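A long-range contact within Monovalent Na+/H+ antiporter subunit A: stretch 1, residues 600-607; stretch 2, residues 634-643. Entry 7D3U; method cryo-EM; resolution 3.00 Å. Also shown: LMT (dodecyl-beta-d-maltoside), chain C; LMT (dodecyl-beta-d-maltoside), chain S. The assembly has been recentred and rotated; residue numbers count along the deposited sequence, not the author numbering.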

# COMPACT_ATOMS: atom_id res chain seq x y z
N ALA B 600 -34.97 -23.62 -16.90
CA ALA B 600 -34.98 -25.04 -16.58
C ALA B 600 -33.58 -25.63 -16.66
O ALA B 600 -33.14 -26.34 -15.74
CB ALA B 600 -35.94 -25.78 -17.51
N GLU B 601 -32.86 -25.34 -17.74
CA GLU B 601 -31.52 -25.90 -17.93
C GLU B 601 -30.50 -25.09 -17.15
O GLU B 601 -29.45 -24.71 -17.66
CB GLU B 601 -31.18 -25.93 -19.43
CG GLU B 601 -30.91 -24.56 -20.07
CD GLU B 601 -32.18 -23.80 -20.40
OE1 GLU B 601 -33.28 -24.28 -20.05
OE2 GLU B 601 -32.08 -22.72 -21.01
N ASP B 602 -30.79 -24.87 -15.89
CA ASP B 602 -29.98 -24.02 -15.03
C ASP B 602 -29.64 -24.69 -13.71
O ASP B 602 -28.53 -24.52 -13.19
CB ASP B 602 -30.75 -22.71 -14.79
CG ASP B 602 -30.80 -21.85 -16.01
OD1 ASP B 602 -30.03 -22.10 -16.95
OD2 ASP B 602 -31.65 -20.93 -16.05
N TRP B 603 -30.57 -25.47 -13.16
CA TRP B 603 -30.28 -26.20 -11.94
C TRP B 603 -29.28 -27.32 -12.18
O TRP B 603 -28.55 -27.70 -11.26
CB TRP B 603 -31.58 -26.75 -11.34
CG TRP B 603 -32.57 -25.67 -11.04
CD1 TRP B 603 -33.64 -25.31 -11.79
CD2 TRP B 603 -32.56 -24.80 -9.90
NE1 TRP B 603 -34.31 -24.28 -11.19
CE2 TRP B 603 -33.67 -23.94 -10.03
CE3 TRP B 603 -31.73 -24.67 -8.79
CZ2 TRP B 603 -33.96 -22.97 -9.09
CZ3 TRP B 603 -32.02 -23.70 -7.86
CH2 TRP B 603 -33.13 -22.86 -8.01
N ILE B 604 -29.20 -27.84 -13.41
CA ILE B 604 -28.22 -28.88 -13.69
C ILE B 604 -26.80 -28.32 -13.64
O ILE B 604 -25.90 -28.92 -13.05
CB ILE B 604 -28.54 -29.57 -15.04
CG1 ILE B 604 -28.50 -28.58 -16.21
CG2 ILE B 604 -29.90 -30.23 -14.97
CD1 ILE B 604 -27.21 -28.60 -17.00
N VAL B 605 -26.59 -27.13 -14.22
CA VAL B 605 -25.26 -26.54 -14.16
C VAL B 605 -24.98 -26.01 -12.77
O VAL B 605 -23.83 -26.03 -12.30
CB VAL B 605 -25.08 -25.46 -15.25
CG1 VAL B 605 -26.21 -24.46 -15.20
CG2 VAL B 605 -23.74 -24.77 -15.10
N VAL B 606 -26.01 -25.56 -12.05
CA VAL B 606 -25.82 -25.17 -10.65
C VAL B 606 -25.36 -26.36 -9.83
O VAL B 606 -24.45 -26.25 -9.00
CB VAL B 606 -27.10 -24.54 -10.09
CG1 VAL B 606 -27.13 -24.67 -8.58
CG2 VAL B 606 -27.18 -23.08 -10.49
N VAL B 607 -25.97 -27.53 -10.05
CA VAL B 607 -25.60 -28.73 -9.31
C VAL B 607 -24.19 -29.16 -9.67
O VAL B 607 -23.40 -29.54 -8.79
CB VAL B 607 -26.62 -29.85 -9.56
CG1 VAL B 607 -25.99 -31.21 -9.34
CG2 VAL B 607 -27.83 -29.67 -8.66
C1 LMT C . -38.23 -17.86 -8.74
C2 LMT C . -38.11 -19.12 -7.93
C3 LMT C . -38.51 -20.39 -8.60
C4 LMT C . -38.65 -21.44 -7.52
C5 LMT C . -38.99 -22.76 -8.12
C6 LMT C . -37.78 -23.48 -8.62
C7 LMT C . -37.63 -24.78 -7.90
C8 LMT C . -36.48 -25.52 -8.49
C9 LMT C . -36.00 -26.67 -7.66
C10 LMT C . -34.63 -27.04 -8.18
C11 LMT C . -34.22 -28.40 -7.70
C12 LMT C . -32.87 -28.77 -8.23
C1B LMT S . -38.96 -19.66 -16.94
C2B LMT S . -40.04 -18.58 -17.18
C3B LMT S . -41.02 -19.02 -18.28
C4B LMT S . -40.24 -19.46 -19.55
C5B LMT S . -39.26 -20.54 -19.11
C6B LMT S . -38.50 -21.09 -20.31
O1B LMT S . -39.53 -20.75 -16.27
O2B LMT S . -40.70 -18.40 -15.99
O3B LMT S . -41.96 -18.06 -18.55
O4' LMT S . -41.10 -19.97 -20.49
O5B LMT S . -38.36 -20.07 -18.13
O6B LMT S . -38.01 -22.34 -20.03
C1' LMT S . -38.50 -23.91 -13.82
C2' LMT S . -37.86 -22.56 -13.43
C3' LMT S . -38.55 -21.39 -14.18
C4' LMT S . -38.66 -21.69 -15.69
C5' LMT S . -39.33 -23.07 -15.76
C6' LMT S . -39.77 -23.50 -17.14
O1' LMT S . -37.78 -24.96 -13.33
O2' LMT S . -38.02 -22.38 -12.08
O3' LMT S . -37.86 -20.23 -13.99
O5' LMT S . -38.48 -24.04 -15.22
O6' LMT S . -40.42 -24.69 -16.98
C1 LMT S . -38.35 -26.22 -13.58
C2 LMT S . -37.68 -27.15 -12.62
C3 LMT S . -36.33 -27.66 -13.02
C4 LMT S . -36.05 -28.87 -12.18
C5 LMT S . -35.13 -29.80 -12.91
C6 LMT S . -33.70 -29.44 -12.72
C7 LMT S . -33.09 -30.33 -11.67
C8 LMT S . -32.34 -31.42 -12.35
C9 LMT S . -31.43 -32.19 -11.45
C10 LMT S . -30.25 -32.61 -12.27
C11 LMT S . -29.29 -33.44 -11.47
C12 LMT S . -29.86 -34.78 -11.16
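Stretch 2, residues 634-643: FAMALWFFTL

Residues Phe 634 to Thr 642 belong to a helix that begins earlier in the chain and runs nearly antiparallel to the helix of residues 603 to 607: the N-to-C directions differ by 158° (signed crossing angle -158°), and the axes approach to 9.7 Å. Its early turn therefore lies beside Val 605 (CA of Ala 635 to CA of Val 605, 6.4 Å) and its last turn beside Asp 602 (CA of Thr 642 to CA of Asp 602, 7.5 Å). Ala 635, with its small side chain directed sideways, offers its backbone instead, O lying 3.6 Å from Val 605 CG2. Met 636 points away. About one turn after Ala 635, Leu 638 points toward stretch 1 with chi1 t, and its CD2 packs 4.0 Å from Val 605 CB and 4.5 Å from Ile 604 CD1. Trp 639 leaves its backbone sideways, but its indole swings nearer: Val 605 CG2 sits over one face, 4.0 Å from the five-ring centroid in a CH-pi contact, while Trp 639 CZ2 reaches Val 606 CG2 at 3.7 Å. Thr 642 points toward stretch 1; its OG1 donates a hydrogen bond to Leu 638 O (2.6 Å), and its CG2 lies 3.1 Å from Asp 602 OD1 and 3.6 Å from Glu 601 O. No hydrogen bond links the stretches; their contact is packing, with 357 Å² buried, both sides summed.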

# COMPACT_ATOMS: atom_id res chain seq x y z
N PHE B 634 -14.98 -25.77 -16.61
CA PHE B 634 -15.93 -26.24 -17.61
C PHE B 634 -17.36 -25.89 -17.22
O PHE B 634 -18.17 -25.51 -18.07
CB PHE B 634 -15.79 -27.75 -17.81
CG PHE B 634 -14.99 -28.12 -19.02
CD1 PHE B 634 -13.61 -28.20 -18.95
CD2 PHE B 634 -15.62 -28.40 -20.22
CE1 PHE B 634 -12.88 -28.55 -20.06
CE2 PHE B 634 -14.88 -28.74 -21.33
CZ PHE B 634 -13.51 -28.82 -21.25
N ALA B 635 -17.69 -26.02 -15.93
CA ALA B 635 -19.03 -25.67 -15.48
C ALA B 635 -19.29 -24.18 -15.60
O ALA B 635 -20.41 -23.77 -15.92
CB ALA B 635 -19.23 -26.13 -14.03
N MET B 636 -18.27 -23.35 -15.39
CA MET B 636 -18.45 -21.91 -15.57
C MET B 636 -18.56 -21.55 -17.04
O MET B 636 -19.27 -20.60 -17.39
CB MET B 636 -17.29 -21.16 -14.93
CG MET B 636 -17.34 -21.15 -13.42
SD MET B 636 -18.47 -19.90 -12.80
CE MET B 636 -17.75 -18.44 -13.54
N ALA B 637 -17.88 -22.29 -17.92
CA ALA B 637 -18.08 -22.08 -19.35
C ALA B 637 -19.49 -22.45 -19.77
O ALA B 637 -20.13 -21.73 -20.54
CB ALA B 637 -17.05 -22.88 -20.14
N LEU B 638 -20.00 -23.58 -19.26
CA LEU B 638 -21.39 -23.94 -19.51
C LEU B 638 -22.35 -22.91 -18.94
O LEU B 638 -23.40 -22.64 -19.53
CB LEU B 638 -21.67 -25.32 -18.92
CG LEU B 638 -23.11 -25.84 -18.96
CD1 LEU B 638 -23.62 -25.87 -20.39
CD2 LEU B 638 -23.20 -27.21 -18.34
N TRP B 639 -21.99 -22.31 -17.80
CA TRP B 639 -22.79 -21.24 -17.22
C TRP B 639 -22.84 -20.04 -18.16
O TRP B 639 -23.92 -19.53 -18.48
CB TRP B 639 -22.21 -20.84 -15.87
CG TRP B 639 -23.14 -20.95 -14.71
CD1 TRP B 639 -22.85 -21.47 -13.49
CD2 TRP B 639 -24.50 -20.50 -14.64
NE1 TRP B 639 -23.95 -21.39 -12.67
CE2 TRP B 639 -24.97 -20.80 -13.35
CE3 TRP B 639 -25.36 -19.88 -15.55
CZ2 TRP B 639 -26.27 -20.51 -12.95
CZ3 TRP B 639 -26.65 -19.59 -15.15
CH2 TRP B 639 -27.08 -19.90 -13.86
N PHE B 640 -21.68 -19.56 -18.59
CA PHE B 640 -21.62 -18.41 -19.49
C PHE B 640 -22.34 -18.68 -20.80
O PHE B 640 -22.91 -17.77 -21.40
CB PHE B 640 -20.17 -18.02 -19.76
CG PHE B 640 -19.47 -17.44 -18.57
CD1 PHE B 640 -20.14 -16.61 -17.69
CD2 PHE B 640 -18.14 -17.71 -18.34
CE1 PHE B 640 -19.49 -16.08 -16.60
CE2 PHE B 640 -17.49 -17.17 -17.25
CZ PHE B 640 -18.17 -16.36 -16.38
N PHE B 641 -22.32 -19.93 -21.27
CA PHE B 641 -23.00 -20.25 -22.51
C PHE B 641 -24.50 -20.38 -22.32
O PHE B 641 -25.27 -20.11 -23.25
CB PHE B 641 -22.43 -21.53 -23.11
CG PHE B 641 -23.15 -21.99 -24.34
CD1 PHE B 641 -23.23 -21.18 -25.46
CD2 PHE B 641 -23.75 -23.23 -24.38
CE1 PHE B 641 -23.89 -21.59 -26.59
CE2 PHE B 641 -24.42 -23.65 -25.51
CZ PHE B 641 -24.49 -22.83 -26.62
N THR B 642 -24.95 -20.79 -21.13
CA THR B 642 -26.38 -20.85 -20.86
C THR B 642 -26.98 -19.45 -20.79
O THR B 642 -28.11 -19.22 -21.24
CB THR B 642 -26.64 -21.61 -19.57
OG1 THR B 642 -25.97 -22.87 -19.61
CG2 THR B 642 -28.13 -21.85 -19.38
N LEU B 643 -26.24 -18.50 -20.23
CA LEU B 643 -26.69 -17.12 -20.12
C LEU B 643 -26.64 -16.36 -21.44
O LEU B 643 -27.03 -15.19 -21.48
CB LEU B 643 -25.86 -16.37 -19.07
CG LEU B 643 -25.94 -16.91 -17.65
CD1 LEU B 643 -24.84 -16.32 -16.79
CD2 LEU B 643 -27.30 -16.62 -17.05